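Side-chain contacts in diol-dehydratase (Roseburia inulinivorans, PDB 5I2A), which probably dehydrates 1,2-propanediol as a B12-independent, glycyl-radical type of lyase: residues P143-A148 and M507-N512; N158-G163 and N512-A517; R676-F681 and G687-G692; E336-Y341 and A453-M458. All coordinates share one frame; numbering follows the deposited sequence.

Interaction 1 of 4, residues P143-A148 and M507-N512; sequences PETLRA and MVNADN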
loop_
_atom_site.group_PDB
_atom_site.type_symbol
_atom_site.label_atom_id
_atom_site.label_comp_id
_atom_site.label_asym_id
_atom_site.label_seq_id
_atom_site.Cartn_x
_atom_site.Cartn_y
_atom_site.Cartn_z
ATOM N N PRO A 143 16.738 -13.910 1.915
ATOM C CA PRO A 143 17.128 -15.316 2.087
ATOM C C PRO A 143 18.072 -15.508 3.276
ATOM O O PRO A 143 17.954 -16.499 3.977
ATOM C CB PRO A 143 17.836 -15.654 0.772
ATOM C CG PRO A 143 17.290 -14.680 -0.222
ATOM C CD PRO A 143 17.042 -13.413 0.561
ATOM N N GLU A 144 18.983 -14.564 3.493
ATOM C CA GLU A 144 19.921 -14.657 4.604
ATOM C C GLU A 144 19.175 -14.592 5.945
ATOM O O GLU A 144 19.558 -15.241 6.907
ATOM C CB GLU A 144 20.984 -13.550 4.520
ATOM C CG GLU A 144 21.992 -13.725 3.366
ATOM C CD GLU A 144 21.475 -13.244 2.009
ATOM O OE1 GLU A 144 20.275 -12.941 1.867
ATOM O OE2 GLU A 144 22.285 -13.154 1.074
ATOM N N THR A 145 18.107 -13.805 5.981
ATOM C CA THR A 145 17.239 -13.714 7.144
ATOM C C THR A 145 16.541 -15.040 7.440
ATOM O O THR A 145 16.479 -15.477 8.597
ATOM C CB THR A 145 16.186 -12.611 6.946
ATOM O OG1 THR A 145 16.851 -11.367 6.698
ATOM C CG2 THR A 145 15.295 -12.483 8.169
ATOM N N LEU A 146 16.011 -15.679 6.398
ATOM C CA LEU A 146 15.371 -16.973 6.573
ATOM C C LEU A 146 16.385 -17.993 7.104
ATOM O O LEU A 146 16.048 -18.831 7.934
ATOM C CB LEU A 146 14.741 -17.457 5.259
ATOM C CG LEU A 146 13.615 -16.573 4.696
ATOM C CD1 LEU A 146 13.146 -17.060 3.316
ATOM C CD2 LEU A 146 12.452 -16.521 5.666
ATOM N N ARG A 147 17.624 -17.901 6.627
ATOM C CA ARG A 147 18.678 -18.812 7.058
ATOM C C ARG A 147 18.984 -18.611 8.541
ATOM O O ARG A 147 19.112 -19.575 9.292
ATOM C CB ARG A 147 19.955 -18.624 6.225
ATOM C CG ARG A 147 21.080 -19.578 6.610
ATOM C CD ARG A 147 22.316 -19.395 5.731
ATOM N NE ARG A 147 22.890 -18.073 5.927
ATOM C CZ ARG A 147 23.827 -17.525 5.158
ATOM N NH1 ARG A 147 24.319 -18.186 4.119
ATOM N NH2 ARG A 147 24.267 -16.303 5.425
ATOM N N ALA A 148 19.085 -17.356 8.959
ATOM C CA ALA A 148 19.368 -17.049 10.358
ATOM C C ALA A 148 18.285 -17.630 11.279
ATOM O O ALA A 148 18.577 -18.148 12.358
ATOM C CB ALA A 148 19.493 -15.541 10.552
ATOM N N MET A 507 17.829 -9.674 11.950
ATOM C CA MET A 507 16.648 -9.589 12.792
ATOM C C MET A 507 15.862 -8.317 12.447
ATOM O O MET A 507 14.643 -8.342 12.388
ATOM C CB MET A 507 17.019 -9.595 14.280
ATOM C CG MET A 507 15.811 -9.483 15.207
ATOM S SD MET A 507 16.213 -9.606 16.950
ATOM C CE MET A 507 17.369 -8.269 17.220
ATOM N N VAL A 508 16.581 -7.224 12.203
ATOM C CA VAL A 508 15.957 -5.967 11.785
ATOM C C VAL A 508 15.224 -6.199 10.447
ATOM O O VAL A 508 14.087 -5.774 10.268
ATOM C CB VAL A 508 16.994 -4.820 11.671
ATOM C CG1 VAL A 508 16.369 -3.552 11.052
ATOM C CG2 VAL A 508 17.616 -4.501 13.051
ATOM N N ASN A 509 15.857 -6.928 9.541
ATOM C CA ASN A 509 15.206 -7.275 8.278
ATOM C C ASN A 509 13.890 -8.041 8.502
ATOM O O ASN A 509 12.876 -7.721 7.896
ATOM C CB ASN A 509 16.160 -8.094 7.391
ATOM C CG ASN A 509 15.566 -8.414 6.023
ATOM O OD1 ASN A 509 15.019 -9.488 5.822
ATOM N ND2 ASN A 509 15.681 -7.475 5.078
ATOM N N ALA A 510 13.905 -9.016 9.408
ATOM C CA ALA A 510 12.718 -9.833 9.674
ATOM C C ALA A 510 11.565 -8.989 10.250
ATOM O O ALA A 510 10.429 -9.067 9.785
ATOM C CB ALA A 510 13.066 -10.990 10.622
ATOM N N ASP A 511 11.865 -8.183 11.257
ATOM C CA ASP A 511 10.833 -7.355 11.874
ATOM C C ASP A 511 10.300 -6.299 10.901
ATOM O O ASP A 511 9.099 -6.065 10.842
ATOM C CB ASP A 511 11.365 -6.677 13.143
ATOM C CG ASP A 511 11.291 -7.573 14.351
ATOM O OD1 ASP A 511 10.345 -8.392 14.436
ATOM O OD2 ASP A 511 12.163 -7.445 15.223
ATOM N N ASN A 512 11.194 -5.671 10.142
ATOM C CA ASN A 512 10.769 -4.671 9.166
ATOM C C ASN A 512 9.878 -5.311 8.092
ATOM O O ASN A 512 8.906 -4.716 7.653
ATOM C CB ASN A 512 11.981 -3.968 8.525
ATOM C CG ASN A 512 12.644 -2.960 9.476
ATOM O OD1 ASN A 512 12.129 -2.684 10.559
ATOM N ND2 ASN A 512 13.767 -2.393 9.055
#

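Interaction 2 of 4, residues N158-G163 and N512-A517; sequences NYFYNG and NAIDYA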
loop_
_atom_site.group_PDB
_atom_site.type_symbol
_atom_site.label_atom_id
_atom_site.label_comp_id
_atom_site.label_asym_id
_atom_site.label_seq_id
_atom_site.Cartn_x
_atom_site.Cartn_y
_atom_site.Cartn_z
ATOM N N ASN A 158 6.395 -13.603 17.215
ATOM C CA ASN A 158 5.309 -12.922 17.921
ATOM C C ASN A 158 4.320 -12.220 16.975
ATOM O O ASN A 158 3.150 -12.601 16.918
ATOM C CB ASN A 158 5.875 -11.915 18.933
ATOM C CG ASN A 158 4.838 -11.482 19.967
ATOM O OD1 ASN A 158 3.715 -11.996 19.990
ATOM N ND2 ASN A 158 5.226 -10.561 20.853
ATOM N N TYR A 159 4.797 -11.245 16.204
ATOM C CA TYR A 159 3.926 -10.504 15.280
ATOM C C TYR A 159 3.847 -11.158 13.881
ATOM O O TYR A 159 3.183 -10.649 12.977
ATOM C CB TYR A 159 4.398 -9.049 15.145
ATOM C CG TYR A 159 4.652 -8.305 16.460
ATOM C CD1 TYR A 159 3.952 -8.617 17.622
ATOM C CD2 TYR A 159 5.605 -7.295 16.530
ATOM C CE1 TYR A 159 4.196 -7.932 18.823
ATOM C CE2 TYR A 159 5.845 -6.601 17.715
ATOM C CZ TYR A 159 5.144 -6.926 18.861
ATOM O OH TYR A 159 5.402 -6.247 20.042
ATOM N N PHE A 160 4.543 -12.274 13.705
ATOM C CA PHE A 160 4.449 -13.063 12.478
ATOM C C PHE A 160 3.145 -13.863 12.473
ATOM O O PHE A 160 2.385 -13.796 11.520
ATOM C CB PHE A 160 5.650 -14.007 12.335
ATOM C CG PHE A 160 5.602 -14.899 11.095
ATOM C CD1 PHE A 160 6.024 -14.422 9.855
ATOM C CD2 PHE A 160 5.164 -16.213 11.182
ATOM C CE1 PHE A 160 5.996 -15.235 8.722
ATOM C CE2 PHE A 160 5.130 -17.034 10.051
ATOM C CZ PHE A 160 5.546 -16.541 8.817
ATOM N N TYR A 161 2.887 -14.601 13.555
ATOM C CA TYR A 161 1.712 -15.478 13.624
ATOM C C TYR A 161 0.413 -14.796 14.056
ATOM O O TYR A 161 -0.682 -15.310 13.803
ATOM C CB TYR A 161 1.971 -16.637 14.587
ATOM C CG TYR A 161 3.035 -17.599 14.146
ATOM C CD1 TYR A 161 2.825 -18.462 13.077
ATOM C CD2 TYR A 161 4.246 -17.658 14.812
ATOM C CE1 TYR A 161 3.809 -19.353 12.678
ATOM C CE2 TYR A 161 5.225 -18.546 14.438
ATOM C CZ TYR A 161 5.006 -19.395 13.372
ATOM O OH TYR A 161 6.005 -20.263 13.018
ATOM N N ASN A 162 0.528 -13.657 14.734
ATOM C CA ASN A 162 -0.645 -13.000 15.281
ATOM C C ASN A 162 -0.441 -11.477 15.350
ATOM O O ASN A 162 0.574 -10.971 14.884
ATOM C CB ASN A 162 -0.989 -13.620 16.659
ATOM C CG ASN A 162 -2.143 -14.638 16.575
ATOM O OD1 ASN A 162 -3.150 -14.397 15.917
ATOM N ND2 ASN A 162 -1.998 -15.757 17.251
ATOM N N GLY A 163 -1.415 -10.756 15.903
ATOM C CA GLY A 163 -1.410 -9.303 15.896
ATOM C C GLY A 163 -0.299 -8.653 16.718
ATOM O O GLY A 163 0.458 -9.328 17.425
ATOM N N ASN A 512 11.194 -5.671 10.142
ATOM C CA ASN A 512 10.769 -4.671 9.166
ATOM C C ASN A 512 9.878 -5.311 8.092
ATOM O O ASN A 512 8.906 -4.716 7.653
ATOM C CB ASN A 512 11.981 -3.968 8.525
ATOM C CG ASN A 512 12.644 -2.960 9.476
ATOM O OD1 ASN A 512 12.129 -2.684 10.559
ATOM N ND2 ASN A 512 13.767 -2.393 9.055
ATOM N N ALA A 513 10.207 -6.532 7.688
ATOM C CA ALA A 513 9.360 -7.267 6.744
ATOM C C ALA A 513 7.953 -7.505 7.312
ATOM O O ALA A 513 6.956 -7.300 6.629
ATOM C CB ALA A 513 10.014 -8.604 6.366
ATOM N N ILE A 514 7.883 -7.931 8.568
ATOM C CA ILE A 514 6.596 -8.156 9.219
ATOM C C ILE A 514 5.841 -6.822 9.396
ATOM O O ILE A 514 4.629 -6.772 9.273
ATOM C CB ILE A 514 6.801 -8.881 10.565
ATOM C CG1 ILE A 514 7.394 -10.270 10.302
ATOM C CG2 ILE A 514 5.485 -8.993 11.363
ATOM C CD1 ILE A 514 7.992 -10.956 11.542
ATOM N N ASP A 515 6.589 -5.753 9.643
ATOM C CA ASP A 515 6.056 -4.394 9.765
ATOM C C ASP A 515 5.314 -3.985 8.489
ATOM O O ASP A 515 4.175 -3.524 8.549
ATOM C CB ASP A 515 7.208 -3.416 10.073
ATOM C CG ASP A 515 6.788 -2.238 10.970
ATOM O OD1 ASP A 515 5.616 -1.805 10.945
ATOM O OD2 ASP A 515 7.671 -1.725 11.691
ATOM N N TYR A 516 5.957 -4.184 7.337
ATOM C CA TYR A 516 5.313 -3.912 6.053
ATOM C C TYR A 516 4.051 -4.727 5.915
ATOM O O TYR A 516 3.047 -4.207 5.465
ATOM C CB TYR A 516 6.253 -4.197 4.863
ATOM C CG TYR A 516 7.206 -3.056 4.634
ATOM C CD1 TYR A 516 6.728 -1.794 4.264
ATOM C CD2 TYR A 516 8.568 -3.213 4.837
ATOM C CE1 TYR A 516 7.589 -0.720 4.085
ATOM C CE2 TYR A 516 9.441 -2.150 4.662
ATOM C CZ TYR A 516 8.947 -0.909 4.284
ATOM O OH TYR A 516 9.817 0.135 4.107
ATOM N N ALA A 517 4.093 -5.993 6.326
ATOM C CA ALA A 517 2.909 -6.837 6.185
ATOM C C ALA A 517 1.724 -6.285 6.996
ATOM O O ALA A 517 0.610 -6.198 6.475
ATOM C CB ALA A 517 3.218 -8.287 6.585
#

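Interaction 3 of 4, residues R676-F681 and G687-G692; sequences RPLETF and GMYQAG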
loop_
_atom_site.group_PDB
_atom_site.type_symbol
_atom_site.label_atom_id
_atom_site.label_comp_id
_atom_site.label_asym_id
_atom_site.label_seq_id
_atom_site.Cartn_x
_atom_site.Cartn_y
_atom_site.Cartn_z
ATOM N N ARG A 676 23.946 -1.314 21.540
ATOM C CA ARG A 676 24.413 -0.155 20.798
ATOM C C ARG A 676 24.097 -0.236 19.306
ATOM O O ARG A 676 23.616 0.742 18.744
ATOM C CB ARG A 676 25.904 0.067 21.008
ATOM C CG ARG A 676 26.174 1.398 21.659
ATOM C CD ARG A 676 27.625 1.594 21.982
ATOM N NE ARG A 676 27.760 2.322 23.234
ATOM C CZ ARG A 676 28.736 2.112 24.105
ATOM N NH1 ARG A 676 29.664 1.199 23.850
ATOM N NH2 ARG A 676 28.790 2.826 25.219
ATOM N N PRO A 677 24.359 -1.384 18.663
ATOM C CA PRO A 677 23.966 -1.427 17.252
ATOM C C PRO A 677 22.462 -1.217 17.056
ATOM O O PRO A 677 22.054 -0.512 16.129
ATOM C CB PRO A 677 24.383 -2.835 16.814
ATOM C CG PRO A 677 25.510 -3.184 17.719
ATOM C CD PRO A 677 25.114 -2.591 19.054
ATOM N N LEU A 678 21.652 -1.794 17.934
ATOM C CA LEU A 678 20.210 -1.738 17.728
ATOM C C LEU A 678 19.668 -0.308 17.669
ATOM O O LEU A 678 18.796 -0.033 16.850
ATOM C CB LEU A 678 19.478 -2.527 18.809
ATOM C CG LEU A 678 19.230 -3.974 18.377
ATOM C CD1 LEU A 678 18.783 -4.771 19.580
ATOM C CD2 LEU A 678 18.194 -4.062 17.234
ATOM N N GLU A 679 20.189 0.597 18.503
ATOM C CA GLU A 679 19.638 1.961 18.552
ATOM C C GLU A 679 19.905 2.758 17.267
ATOM O O GLU A 679 19.398 3.854 17.122
ATOM C CB GLU A 679 20.178 2.741 19.756
ATOM C CG GLU A 679 21.670 3.086 19.663
ATOM C CD GLU A 679 22.183 3.935 20.838
ATOM O OE1 GLU A 679 23.390 4.238 20.853
ATOM O OE2 GLU A 679 21.395 4.299 21.735
ATOM N N THR A 680 20.674 2.196 16.335
ATOM C CA THR A 680 20.956 2.879 15.075
ATOM C C THR A 680 19.997 2.481 13.945
ATOM O O THR A 680 19.987 3.121 12.915
ATOM C CB THR A 680 22.409 2.610 14.576
ATOM O OG1 THR A 680 22.511 1.267 14.092
ATOM C CG2 THR A 680 23.444 2.820 15.702
ATOM N N PHE A 681 19.214 1.417 14.118
ATOM C CA PHE A 681 18.344 0.946 13.028
ATOM C C PHE A 681 16.966 1.592 13.067
ATOM O O PHE A 681 16.511 2.014 14.124
ATOM C CB PHE A 681 18.204 -0.591 13.068
ATOM C CG PHE A 681 19.469 -1.306 12.699
ATOM C CD1 PHE A 681 19.821 -1.472 11.365
ATOM C CD2 PHE A 681 20.327 -1.772 13.676
ATOM C CE1 PHE A 681 21.000 -2.103 11.021
ATOM C CE2 PHE A 681 21.503 -2.413 13.339
ATOM C CZ PHE A 681 21.845 -2.575 12.014
ATOM N N GLY A 687 10.296 5.282 12.943
ATOM C CA GLY A 687 10.904 5.312 14.258
ATOM C C GLY A 687 12.177 4.479 14.361
ATOM O O GLY A 687 12.689 3.972 13.363
ATOM N N MET A 688 12.685 4.356 15.579
ATOM C CA MET A 688 13.959 3.706 15.838
ATOM C C MET A 688 13.767 2.373 16.548
ATOM O O MET A 688 12.802 2.174 17.293
ATOM C CB MET A 688 14.862 4.595 16.696
ATOM C CG MET A 688 15.114 6.009 16.132
ATOM S SD MET A 688 15.933 6.011 14.509
ATOM C CE MET A 688 17.483 5.166 14.882
ATOM N N TYR A 689 14.714 1.480 16.334
ATOM C CA TYR A 689 14.842 0.311 17.171
ATOM C C TYR A 689 15.391 0.710 18.546
ATOM O O TYR A 689 16.113 1.699 18.680
ATOM C CB TYR A 689 15.759 -0.717 16.510
ATOM C CG TYR A 689 15.053 -1.568 15.488
ATOM C CD1 TYR A 689 14.606 -1.027 14.281
ATOM C CD2 TYR A 689 14.827 -2.911 15.730
ATOM C CE1 TYR A 689 13.937 -1.811 13.354
ATOM C CE2 TYR A 689 14.185 -3.702 14.806
ATOM C CZ TYR A 689 13.728 -3.154 13.631
ATOM O OH TYR A 689 13.076 -3.961 12.729
ATOM N N GLN A 690 15.029 -0.063 19.555
ATOM C CA GLN A 690 15.613 0.061 20.879
ATOM C C GLN A 690 15.614 -1.327 21.523
ATOM O O GLN A 690 14.579 -2.000 21.565
ATOM C CB GLN A 690 14.849 1.078 21.743
ATOM C CG GLN A 690 13.339 1.062 21.591
ATOM C CD GLN A 690 12.621 1.945 22.620
ATOM O OE1 GLN A 690 13.221 2.843 23.216
ATOM N NE2 GLN A 690 11.347 1.651 22.863
ATOM N N ALA A 691 16.779 -1.765 21.979
ATOM C CA ALA A 691 16.916 -3.065 22.631
ATOM C C ALA A 691 16.110 -3.187 23.923
ATOM O O ALA A 691 15.998 -2.230 24.698
ATOM C CB ALA A 691 18.394 -3.349 22.933
ATOM N N GLY A 692 15.549 -4.371 24.144
ATOM C CA GLY A 692 15.145 -4.798 25.472
ATOM C C GLY A 692 15.972 -6.006 25.884
ATOM O O GLY A 692 16.620 -6.643 25.045
HETATM O O HOH W 1 17.078 4.481 19.459
#

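Interaction 4 of 4, residues E336-Y341 and A453-M458; sequences EGFAGY and AAFFNM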
loop_
_atom_site.group_PDB
_atom_site.type_symbol
_atom_site.label_atom_id
_atom_site.label_comp_id
_atom_site.label_asym_id
_atom_site.label_seq_id
_atom_site.Cartn_x
_atom_site.Cartn_y
_atom_site.Cartn_z
ATOM N N GLU A 336 5.712 -22.110 23.993
ATOM C CA GLU A 336 6.766 -22.377 24.954
ATOM C C GLU A 336 7.488 -21.110 25.375
ATOM O O GLU A 336 8.070 -21.063 26.451
ATOM C CB GLU A 336 7.757 -23.378 24.386
ATOM C CG GLU A 336 7.127 -24.735 24.191
ATOM C CD GLU A 336 8.152 -25.806 24.009
ATOM O OE1 GLU A 336 9.201 -25.518 23.394
ATOM O OE2 GLU A 336 7.914 -26.929 24.493
ATOM N N GLY A 337 7.436 -20.083 24.531
ATOM C CA GLY A 337 8.050 -18.810 24.869
ATOM C C GLY A 337 7.103 -17.839 25.551
ATOM O O GLY A 337 7.534 -16.804 26.052
ATOM N N PHE A 338 5.811 -18.166 25.547
ATOM C CA PHE A 338 4.795 -17.341 26.191
ATOM C C PHE A 338 3.899 -18.224 27.086
ATOM O O PHE A 338 2.682 -18.159 27.004
ATOM C CB PHE A 338 3.911 -16.616 25.156
ATOM C CG PHE A 338 4.647 -15.667 24.229
ATOM C CD1 PHE A 338 4.933 -14.373 24.619
ATOM C CD2 PHE A 338 5.002 -16.067 22.944
ATOM C CE1 PHE A 338 5.577 -13.482 23.744
ATOM C CE2 PHE A 338 5.646 -15.193 22.070
ATOM C CZ PHE A 338 5.932 -13.900 22.471
ATOM N N ALA A 339 4.502 -19.055 27.918
ATOM C CA ALA A 339 3.751 -20.143 28.560
ATOM C C ALA A 339 2.946 -19.642 29.755
ATOM O O ALA A 339 3.388 -18.749 30.457
ATOM C CB ALA A 339 4.693 -21.244 28.992
ATOM N N GLY A 340 1.776 -20.228 29.984
ATOM C CA GLY A 340 0.978 -19.893 31.158
ATOM C C GLY A 340 -0.296 -19.131 30.828
ATOM O O GLY A 340 -0.920 -18.566 31.706
ATOM N N TYR A 341 -0.668 -19.116 29.553
ATOM C CA TYR A 341 -1.898 -18.464 29.091
ATOM C C TYR A 341 -1.948 -16.944 29.320
ATOM O O TYR A 341 -3.021 -16.368 29.293
ATOM C CB TYR A 341 -3.127 -19.086 29.764
ATOM C CG TYR A 341 -3.328 -20.570 29.524
ATOM C CD1 TYR A 341 -3.729 -21.043 28.291
ATOM C CD2 TYR A 341 -3.152 -21.486 30.556
ATOM C CE1 TYR A 341 -3.938 -22.396 28.070
ATOM C CE2 TYR A 341 -3.369 -22.845 30.355
ATOM C CZ TYR A 341 -3.765 -23.293 29.111
ATOM O OH TYR A 341 -3.968 -24.628 28.906
ATOM N N ALA A 453 9.144 -7.455 19.675
ATOM C CA ALA A 453 9.198 -7.714 18.238
ATOM C C ALA A 453 9.924 -9.004 17.870
ATOM O O ALA A 453 9.677 -9.557 16.802
ATOM C CB ALA A 453 9.855 -6.527 17.516
ATOM N N ALA A 454 10.820 -9.462 18.742
ATOM C CA ALA A 454 11.603 -10.675 18.491
ATOM C C ALA A 454 12.380 -11.100 19.719
ATOM O O ALA A 454 12.610 -10.314 20.648
ATOM C CB ALA A 454 12.594 -10.485 17.294
ATOM N N PHE A 455 12.779 -12.364 19.699
ATOM C CA PHE A 455 13.672 -12.930 20.689
ATOM C C PHE A 455 15.010 -13.220 20.002
ATOM O O PHE A 455 15.050 -13.961 19.014
ATOM C CB PHE A 455 13.088 -14.220 21.269
ATOM C CG PHE A 455 11.782 -14.045 22.016
ATOM C CD1 PHE A 455 11.512 -12.894 22.732
ATOM C CD2 PHE A 455 10.839 -15.069 22.024
ATOM C CE1 PHE A 455 10.320 -12.751 23.442
ATOM C CE2 PHE A 455 9.636 -14.935 22.724
ATOM C CZ PHE A 455 9.379 -13.775 23.433
ATOM N N PHE A 456 16.091 -12.654 20.524
ATOM C CA PHE A 456 17.417 -12.827 19.945
ATOM C C PHE A 456 18.326 -13.569 20.918
ATOM O O PHE A 456 18.524 -13.126 22.053
ATOM C CB PHE A 456 18.033 -11.466 19.589
ATOM C CG PHE A 456 19.367 -11.546 18.877
ATOM C CD1 PHE A 456 20.554 -11.701 19.592
ATOM C CD2 PHE A 456 19.436 -11.430 17.493
ATOM C CE1 PHE A 456 21.788 -11.740 18.931
ATOM C CE2 PHE A 456 20.668 -11.474 16.820
ATOM C CZ PHE A 456 21.843 -11.629 17.543
ATOM N N ASN A 457 18.901 -14.675 20.455
ATOM C CA ASN A 457 19.769 -15.500 21.294
ATOM C C ASN A 457 21.223 -15.036 21.180
ATOM O O ASN A 457 21.889 -15.334 20.194
ATOM C CB ASN A 457 19.636 -16.981 20.891
ATOM C CG ASN A 457 20.350 -17.926 21.855
ATOM O OD1 ASN A 457 21.282 -17.532 22.554
ATOM N ND2 ASN A 457 19.896 -19.180 21.900
ATOM N N MET A 458 21.713 -14.323 22.187
ATOM C CA MET A 458 23.071 -13.782 22.134
ATOM C C MET A 458 24.130 -14.883 22.237
ATOM O O MET A 458 25.287 -14.639 21.929
ATOM C CB MET A 458 23.300 -12.732 23.239
ATOM C CG MET A 458 22.309 -11.551 23.209
ATOM S SD MET A 458 22.473 -10.448 24.633
ATOM C CE MET A 458 24.209 -10.075 24.538
#

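Interaction 1 of 4, residues P143-A148 and M507-N512
A helix-to-helix contact in the pyruvate formate-lyase-like fold sets Thr145, in the first turn of the short helix 143-150, against Asn509 and Ala510 of the long helix 489-521. The backbones come closest at Thr145 and Ala510, whose CA atoms are 6.5 Å apart. Thr145 faces the long helix with both branches of its side chain. The hydroxyl OG1 donates to OD1 of Asn509 over 2.8 Å, arriving well off the C=O direction (104°) and above the carbonyl plane. The methyl CG2 takes the apolar half of the contact, 3.6 Å from CB of Ala510. Asn509 extends with CG anti to its backbone N (chi1 -177°), which carries the amide toward the start of helix 143-150. There OD1 also accepts from the backbone N of Ala142, while ND2 donates to the carbonyl O of Phe195 of the second subunit, so bonds on both ends of the amide fix which way round it lies. A valine in place of Thr145 would probably cost Asn509 OD1 the hydroxyl bond and hold the buried amide less firmly. Phe154 packs against Thr145 and Ala510 from the neighbouring strand. The arrangement is a buried helix pair in which a hydroxyl-amide bond sits beside a methyl-methyl contact, close to the dimer interface.

Interaction 2 of 4, residues N158-G163 and N512-A517
Ile514 points its branched side chain from helix 489-521 at the backbone of the weakly bonded helix 157-161, and its two arms part to meet consecutive residues, Tyr159 and Phe160. CG2 is the arm that reaches Tyr159: it lies 3.3 Å from the carbonyl O of Tyr159 and 3.9 Å from that residue's CB. The other arm begins at CG1, beside the backbone N (chi1 -64°), and carries CD1 to within 3.9 Å of CB of Phe160. The same methyl stands at the edge of the Phe160 ring, near its plane. Phe160 and Tyr159 send their rings different ways. With CG anti to its backbone N (chi1 178°), Phe160 turns its ring along the flank of the contact, and its CD2 sits 3.6 Å above the centre of one face of the Tyr161 ring. Tyr159 meets the isoleucine through CB, while its ring leads off toward Trp450 and His166, both edge-to-face partners, and its OH bonds to the backbone N of Asp452. The contact between the segments is therefore wholly apolar on the side-chain side, although the Tyr159 carbonyl beside the methyl is not left without a polar mate: NE2 of His518, one turn on in the long helix, bonds to it. Helix 133-139 packs against one flank and on both partners, touching the short helix at Phe160 through Ser134 and Thr138, and helix 489-521 at Ile514 and Ala517 through Ala137.

Interaction 3 of 4, residues R676-F681 and G687-G692
Tyr689 CG lies beside its backbone N and opposite the carbonyl carbon (chi1 -82°), which lays the ring along the turn between Leu678 and Phe681. Met688 starts the same way but bends at chi2 and chi3, curling its methyl back over that turn. The motif is a helix end that passes through a type I beta turn, residues 678-681, before the chain returns as strand 688-689. A backbone bond joins the two arms: N of Tyr689 donates to O of Phe681 over 2.9 Å, nearly straight at 175°. CB of Phe681 (3.8 Å from CD1) and CD2 of Leu678 (3.9 Å from CD2) come to the Tyr689 ring from the same side, at its two ortho carbons. The Tyr689 hydroxyl reaches beyond the contact to OD1 of Asn512 on helix 489-521. An alanine here would probably take away the ring on which Leu678 CD2 and Phe681 CB rest and leave Asn512 OD1 without this mate. Further along, CD1 of Leu678 packs on CB of Ala691. Inside the turn region OG1 and N of Thr680 both bond to O of Pro677, the hydroxyl in the carbonyl plane. The Glu679 carboxylate forms a salt bridge with Arg423, while its CA-H points almost straight at O of Tyr689. That oxygen also accepts from a water 3.0 Å away, which gives a weak second bond to O of Glu679.

Interaction 4 of 4, residues E336-Y341 and A453-M458
Phe338 and Phe455 set their rings obliquely against each other, planes at 38° and centroids 5.4 Å apart. Here a loop, residues 336-341, reaches strand 454-457 of a mixed sheet in the pyruvate formate-lyase-like fold. The contact is made by the far ends of both rings: CZ of Phe338 stands 3.6 Å from CZ of Phe455, and CE1 of Phe338 is 3.8 Å from the same atom. On the other side of the Phe338 tip, CE2 of Phe455 approaches CZ to 3.9 Å and CE2 to 4.1 Å, so each ring offers the other its outermost carbons. Around this pair, His283 meets the Phe338 ring edge-to-face, Asn158 and Asp452 pack against it, and Ala698 touches Phe455. The backbones stay well apart, with 9.1 Å between the CA atoms of Gly337 and Phe455, and the two aromatic side chains bridge that distance. Both have CG beside the backbone N and opposite the carbonyl carbon; for Phe455 (chi1 -63°) this projects the ring from the strand to the loop. Gly337 lies next to the ring, and a beta carbon at this glycine would point at Phe455 and come tightly against its CE2. The loop backbone is also bonded by Ser697, by Asp109 and, at O of Ala339, by OH of Tyr818, the residue following Gly817, the predicted site of the glycyl radical. At the end of the strand, OD1 of Asn457 caps the backbone N of Cys459, where helix 459-467 begins.

In the fold
Helix 489-521 runs past all four contacts: interactions 1 and 2 use successive turns of it and share Asn512, whose OD1 bonds to Tyr689 of interaction 3, and interaction 4 touches it through Ala453, Ala454 and Phe456. Interactions 1, 2 and 4 are buried, and interaction 4 lies nearest the chain's centre; interaction 3 is partly buried and the only one with a bridging water. Interaction 1 combines one hydroxyl-amide bond with methyl packing, interactions 2 and 4 join their segments through apolar groups, and interaction 3 mixes a backbone hydrogen bond and CA-H...O contacts with apolar packing. Interactions 3 and 4 reach the same sheet without touching each other, whereas only interaction 4 has no contact with the second subunit.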